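Local coordinates for transcriptional protein SWT1 (Saccharomyces cerevisiae, PDB 4PQZ) that probably acts as a transcriptional activator, interacts with the TREX complex and RNA polymerase II, and has RNA endonuclease activity, its C-terminal part being a HEPN-like domain, at residues A[78-90]-A[103-116]. Sequence-based numbering, arbitrary orientation.
Sequences TIENASNYIYLFW and IKKNEWKSLPTVLK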
loop_
_atom_site.group_PDB
_atom_site.type_symbol
_atom_site.label_atom_id
_atom_site.label_comp_id
_atom_site.label_asym_id
_atom_site.label_seq_id
_atom_site.Cartn_x
_atom_site.Cartn_y
_atom_site.Cartn_z
ATOM N N THR A 78 -9.425 -4.540 3.282
ATOM C CA THR A 78 -8.509 -4.225 4.366
ATOM C C THR A 78 -7.062 -4.281 3.915
ATOM O O THR A 78 -6.740 -4.860 2.878
ATOM C CB THR A 78 -8.701 -5.163 5.589
ATOM O OG1 THR A 78 -8.231 -6.478 5.272
ATOM C CG2 THR A 78 -10.159 -5.225 5.997
ATOM N N ILE A 79 -6.187 -3.671 4.705
ATOM C CA ILE A 79 -4.762 -3.742 4.433
ATOM C C ILE A 79 -4.300 -5.177 4.650
ATOM O O ILE A 79 -3.400 -5.657 3.963
ATOM C CB ILE A 79 -3.998 -2.711 5.282
ATOM C CG1 ILE A 79 -4.308 -1.311 4.751
ATOM C CG2 ILE A 79 -2.484 -2.978 5.286
ATOM C CD1 ILE A 79 -3.758 -0.170 5.603
ATOM N N GLU A 80 -4.955 -5.867 5.585
ATOM C CA GLU A 80 -4.695 -7.288 5.825
ATOM C C GLU A 80 -4.989 -8.190 4.615
ATOM O O GLU A 80 -4.209 -9.083 4.321
ATOM C CB GLU A 80 -5.451 -7.798 7.060
ATOM C CG GLU A 80 -5.176 -9.263 7.384
ATOM C CD GLU A 80 -4.967 -9.504 8.869
ATOM O OE1 GLU A 80 -5.767 -8.985 9.682
ATOM O OE2 GLU A 80 -3.995 -10.212 9.220
ATOM N N ASN A 81 -6.114 -7.958 3.934
ATOM C CA ASN A 81 -6.408 -8.629 2.663
ATOM C C ASN A 81 -5.330 -8.402 1.611
ATOM O O ASN A 81 -4.876 -9.345 0.955
ATOM C CB ASN A 81 -7.736 -8.146 2.088
ATOM C CG ASN A 81 -8.917 -8.555 2.922
ATOM O OD1 ASN A 81 -8.876 -9.564 3.632
ATOM N ND2 ASN A 81 -9.991 -7.769 2.844
ATOM N N ALA A 82 -4.925 -7.143 1.457
ATOM C CA ALA A 82 -3.882 -6.775 0.505
ATOM C C ALA A 82 -2.579 -7.511 0.795
ATOM O O ALA A 82 -1.982 -8.113 -0.098
ATOM C CB ALA A 82 -3.673 -5.270 0.525
ATOM N N SER A 83 -2.151 -7.461 2.050
ATOM C CA SER A 83 -0.947 -8.148 2.504
ATOM C C SER A 83 -1.004 -9.641 2.204
ATOM O O SER A 83 -0.060 -10.225 1.660
ATOM C CB SER A 83 -0.767 -7.945 4.007
ATOM O OG SER A 83 0.366 -8.650 4.455
ATOM N N ASN A 84 -2.127 -10.255 2.552
ATOM C CA ASN A 84 -2.369 -11.671 2.231
ATOM C C ASN A 84 -2.243 -11.954 0.717
ATOM O O ASN A 84 -1.604 -12.928 0.305
ATOM C CB ASN A 84 -3.732 -12.133 2.788
ATOM C CG ASN A 84 -4.107 -13.541 2.329
ATOM O OD1 ASN A 84 -3.292 -14.468 2.409
ATOM N ND2 ASN A 84 -5.341 -13.703 1.824
ATOM N N TYR A 85 -2.812 -11.084 -0.115
ATOM C CA TYR A 85 -2.587 -11.172 -1.567
ATOM C C TYR A 85 -1.120 -11.067 -2.017
ATOM O O TYR A 85 -0.690 -11.810 -2.905
ATOM C CB TYR A 85 -3.452 -10.164 -2.324
ATOM C CG TYR A 85 -4.855 -10.663 -2.539
ATOM C CD1 TYR A 85 -5.096 -11.962 -3.001
ATOM C CD2 TYR A 85 -5.942 -9.861 -2.240
ATOM C CE1 TYR A 85 -6.381 -12.423 -3.172
ATOM C CE2 TYR A 85 -7.224 -10.311 -2.413
ATOM C CZ TYR A 85 -7.441 -11.587 -2.880
ATOM O OH TYR A 85 -8.728 -12.001 -3.047
ATOM N N ILE A 86 -0.357 -10.159 -1.408
ATOM C CA ILE A 86 1.066 -10.045 -1.727
ATOM C C ILE A 86 1.790 -11.309 -1.317
ATOM O O ILE A 86 2.616 -11.831 -2.075
ATOM C CB ILE A 86 1.732 -8.824 -1.044
ATOM C CG1 ILE A 86 1.165 -7.526 -1.618
ATOM C CG2 ILE A 86 3.238 -8.865 -1.225
ATOM C CD1 ILE A 86 1.641 -6.288 -0.876
ATOM N N TYR A 87 1.475 -11.790 -0.112
ATOM C CA TYR A 87 1.913 -13.117 0.378
ATOM C C TYR A 87 1.565 -14.316 -0.542
ATOM O O TYR A 87 2.437 -15.109 -0.912
ATOM C CB TYR A 87 1.322 -13.385 1.768
ATOM C CG TYR A 87 1.951 -14.564 2.462
ATOM C CD1 TYR A 87 3.133 -14.414 3.197
ATOM C CD2 TYR A 87 1.381 -15.842 2.377
ATOM C CE1 TYR A 87 3.724 -15.507 3.837
ATOM C CE2 TYR A 87 1.968 -16.940 3.015
ATOM C CZ TYR A 87 3.136 -16.765 3.742
ATOM O OH TYR A 87 3.718 -17.844 4.372
ATOM N N LEU A 88 0.295 -14.454 -0.901
ATOM C CA LEU A 88 -0.153 -15.623 -1.696
ATOM C C LEU A 88 0.427 -15.642 -3.097
ATOM O O LEU A 88 0.676 -16.705 -3.653
ATOM C CB LEU A 88 -1.676 -15.662 -1.821
ATOM C CG LEU A 88 -2.450 -16.096 -0.586
ATOM C CD1 LEU A 88 -3.936 -16.029 -0.901
ATOM C CD2 LEU A 88 -2.031 -17.504 -0.171
ATOM N N PHE A 89 0.634 -14.451 -3.660
ATOM C CA PHE A 89 1.087 -14.318 -5.037
ATOM C C PHE A 89 2.537 -13.873 -5.129
ATOM O O PHE A 89 2.967 -13.365 -6.166
ATOM C CB PHE A 89 0.157 -13.379 -5.825
ATOM C CG PHE A 89 -1.203 -13.976 -6.085
ATOM C CD1 PHE A 89 -1.402 -14.848 -7.154
ATOM C CD2 PHE A 89 -2.273 -13.688 -5.252
ATOM C CE1 PHE A 89 -2.648 -15.421 -7.391
ATOM C CE2 PHE A 89 -3.532 -14.271 -5.485
ATOM C CZ PHE A 89 -3.709 -15.134 -6.555
ATOM N N TRP A 90 3.290 -14.094 -4.054
ATOM C CA TRP A 90 4.673 -13.617 -3.962
ATOM C C TRP A 90 5.578 -14.184 -5.052
ATOM O O TRP A 90 6.187 -13.445 -5.834
ATOM C CB TRP A 90 5.266 -13.920 -2.577
ATOM C CG TRP A 90 6.689 -13.393 -2.382
ATOM C CD1 TRP A 90 7.858 -14.120 -2.427
ATOM C CD2 TRP A 90 7.077 -12.042 -2.115
ATOM N NE1 TRP A 90 8.938 -13.302 -2.202
ATOM C CE2 TRP A 90 8.490 -12.024 -1.997
ATOM C CE3 TRP A 90 6.369 -10.843 -1.959
ATOM C CZ2 TRP A 90 9.207 -10.854 -1.751
ATOM C CZ3 TRP A 90 7.081 -9.689 -1.691
ATOM C CH2 TRP A 90 8.483 -9.698 -1.598
ATOM N N ILE A 103 12.845 -6.492 1.415
ATOM C CA ILE A 103 11.606 -7.151 1.809
ATOM C C ILE A 103 11.528 -8.584 1.248
ATOM O O ILE A 103 11.716 -8.815 0.044
ATOM C CB ILE A 103 10.383 -6.277 1.418
ATOM C CG1 ILE A 103 10.397 -4.982 2.243
ATOM C CG2 ILE A 103 9.057 -7.024 1.642
ATOM C CD1 ILE A 103 9.346 -3.930 1.822
ATOM N N LYS A 104 11.312 -9.543 2.147
ATOM C CA LYS A 104 11.128 -10.952 1.778
ATOM C C LYS A 104 9.675 -11.388 1.974
ATOM O O LYS A 104 8.899 -10.703 2.657
ATOM C CB LYS A 104 12.013 -11.872 2.628
ATOM C CG LYS A 104 13.492 -11.763 2.378
ATOM C CD LYS A 104 14.262 -12.733 3.255
ATOM C CE LYS A 104 15.746 -12.395 3.265
ATOM N NZ LYS A 104 16.513 -13.154 4.294
ATOM N N LYS A 105 9.339 -12.540 1.393
ATOM C CA LYS A 105 7.998 -13.123 1.465
ATOM C C LYS A 105 7.378 -13.047 2.858
ATOM O O LYS A 105 6.281 -12.523 3.026
ATOM C CB LYS A 105 8.034 -14.581 0.975
ATOM C CG LYS A 105 6.737 -15.381 1.211
ATOM C CD LYS A 105 6.698 -16.684 0.401
ATOM C CE LYS A 105 5.536 -17.595 0.805
ATOM N NZ LYS A 105 4.195 -16.993 0.558
ATOM N N ASN A 106 8.105 -13.548 3.855
ATOM C CA ASN A 106 7.628 -13.594 5.242
ATOM C C ASN A 106 7.137 -12.265 5.869
ATOM O O ASN A 106 6.342 -12.272 6.811
ATOM C CB ASN A 106 8.685 -14.264 6.124
ATOM C CG ASN A 106 8.216 -14.457 7.552
ATOM O OD1 ASN A 106 7.451 -15.376 7.848
ATOM N ND2 ASN A 106 8.674 -13.589 8.448
ATOM N N GLU A 107 7.592 -11.132 5.337
ATOM C CA GLU A 107 7.144 -9.812 5.798
ATOM C C GLU A 107 5.609 -9.627 5.665
ATOM O O GLU A 107 4.993 -8.843 6.412
ATOM C CB GLU A 107 7.891 -8.714 5.017
ATOM C CG GLU A 107 8.353 -7.491 5.845
ATOM C CD GLU A 107 7.246 -6.472 6.042
ATOM O OE1 GLU A 107 6.278 -6.511 5.254
ATOM O OE2 GLU A 107 7.332 -5.644 6.977
ATOM N N TRP A 108 5.001 -10.342 4.713
ATOM C CA TRP A 108 3.573 -10.176 4.412
ATOM C C TRP A 108 2.676 -11.219 5.062
ATOM O O TRP A 108 1.458 -11.174 4.924
ATOM C CB TRP A 108 3.356 -10.169 2.907
ATOM C CG TRP A 108 4.232 -9.159 2.246
ATOM C CD1 TRP A 108 5.366 -9.402 1.532
ATOM C CD2 TRP A 108 4.080 -7.738 2.294
ATOM N NE1 TRP A 108 5.906 -8.232 1.095
ATOM C CE2 TRP A 108 5.145 -7.191 1.552
ATOM C CE3 TRP A 108 3.132 -6.875 2.864
ATOM C CZ2 TRP A 108 5.299 -5.812 1.378
ATOM C CZ3 TRP A 108 3.287 -5.494 2.680
ATOM C CH2 TRP A 108 4.366 -4.984 1.958
ATOM N N LYS A 109 3.284 -12.145 5.786
ATOM C CA LYS A 109 2.540 -13.183 6.485
ATOM C C LYS A 109 1.638 -12.579 7.565
ATOM O O LYS A 109 0.469 -12.948 7.700
ATOM C CB LYS A 109 3.522 -14.193 7.082
ATOM C CG LYS A 109 2.926 -15.544 7.468
ATOM C CD LYS A 109 4.018 -16.614 7.498
ATOM C CE LYS A 109 3.778 -17.632 8.597
ATOM N NZ LYS A 109 2.340 -17.980 8.702
ATOM N N SER A 110 2.193 -11.650 8.334
ATOM C CA SER A 110 1.441 -10.953 9.380
ATOM C C SER A 110 2.122 -9.620 9.662
ATOM O O SER A 110 3.144 -9.558 10.349
ATOM C CB SER A 110 1.354 -11.789 10.670
ATOM O OG SER A 110 0.398 -11.249 11.582
ATOM N N LEU A 111 1.558 -8.564 9.094
ATOM C CA LEU A 111 2.047 -7.212 9.315
ATOM C C LEU A 111 1.813 -6.803 10.759
ATOM O O LEU A 111 0.806 -7.188 11.359
ATOM C CB LEU A 111 1.311 -6.220 8.409
ATOM C CG LEU A 111 1.634 -6.115 6.922
ATOM C CD1 LEU A 111 0.713 -5.065 6.295
ATOM C CD2 LEU A 111 3.102 -5.740 6.732
ATOM N N PRO A 112 2.736 -6.007 11.316
ATOM C CA PRO A 112 2.489 -5.375 12.616
ATOM C C PRO A 112 1.256 -4.487 12.530
ATOM O O PRO A 112 1.016 -3.894 11.482
ATOM C CB PRO A 112 3.746 -4.518 12.824
ATOM C CG PRO A 112 4.822 -5.234 12.045
ATOM C CD PRO A 112 4.090 -5.725 10.804
ATOM N N THR A 113 0.494 -4.400 13.612
ATOM C CA THR A 113 -0.736 -3.612 13.638
ATOM C C THR A 113 -0.544 -2.125 13.272
ATOM O O THR A 113 -1.462 -1.491 12.742
ATOM C CB THR A 113 -1.471 -3.740 15.001
ATOM O OG1 THR A 113 -0.588 -3.373 16.067
ATOM C CG2 THR A 113 -1.943 -5.176 15.224
ATOM N N VAL A 114 0.638 -1.572 13.543
ATOM C CA VAL A 114 0.917 -0.171 13.199
ATOM C C VAL A 114 0.797 0.075 11.687
ATOM O O VAL A 114 0.442 1.170 11.237
ATOM C CB VAL A 114 2.312 0.305 13.703
ATOM C CG1 VAL A 114 3.434 -0.433 12.995
ATOM C CG2 VAL A 114 2.456 1.817 13.512
ATOM N N LEU A 115 1.076 -0.973 10.919
ATOM C CA LEU A 115 1.037 -0.928 9.472
ATOM C C LEU A 115 -0.335 -1.325 8.912
ATOM O O LEU A 115 -0.620 -1.082 7.739
ATOM C CB LEU A 115 2.140 -1.825 8.902
ATOM C CG LEU A 115 3.562 -1.428 9.314
ATOM C CD1 LEU A 115 4.632 -2.391 8.774
ATOM C CD2 LEU A 115 3.853 0.022 8.904
ATOM N N LYS A 116 -1.189 -1.910 9.754
ATOM C CA LYS A 116 -2.476 -2.474 9.306
ATOM C C LYS A 116 -3.701 -1.637 9.656
ATOM O O LYS A 116 -4.817 -1.978 9.253
ATOM C CB LYS A 116 -2.691 -3.877 9.880
ATOM C CG LYS A 116 -1.752 -4.914 9.339
ATOM C CD LYS A 116 -2.207 -6.337 9.678
ATOM C CE LYS A 116 -2.273 -6.589 11.174
ATOM N NZ LYS A 116 -1.839 -7.982 11.511
HETATM O O HOH W 1 -1.373 -8.870 7.805
HETATM O O HOH W 2 11.855 -13.349 -0.578
#
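Ser83 OG donates a 2.8 Å hydrogen bond to Trp108 O, pinning the short 3-10 turn 105-108 to helix 79-88 of this all-helical HEPN-like domain. The carbonyl is met from one side, at a C=O...OG angle of 116° and with OG tilted 24° from its plane; the same hydroxyl lies at the edge of the Trp108 indole. Over one face of that indole sits Ile86 CG2, 3.5 Å from the centroid of the five-membered ring, while Glu107 OE1 lies across the other face. Lys105 reaches across the C-terminal end of the helix with CG anti to its backbone N (chi1 171°), then bends at its last torsion to set NZ over the centre of the Tyr87 ring, 3.3 Å from the centroid, a cation-pi contact. There NZ also gives a weak hydrogen bond to Tyr87 O. Lys105 CB packs over the five-membered ring of Trp90, and Trp90 CZ3 comes within 3.4 Å of Trp108 NE1. With an alanine here instead of Trp90, a gap is likely to open against Lys105 CB and against Trp108 NE1 and CD1, leaving the lysine chain less confined on that side. At the other end, where helices 35-62 and 122-139 also pack on Ile79, Ile79 CG2 meets Leu111 CD1 at 3.9 Å. Farther out, Lys116 NZ donates a hydrogen bond to Leu111 O, in the carbonyl plane, and forms a long salt bridge, 3.9 Å, with Glu80 OE2.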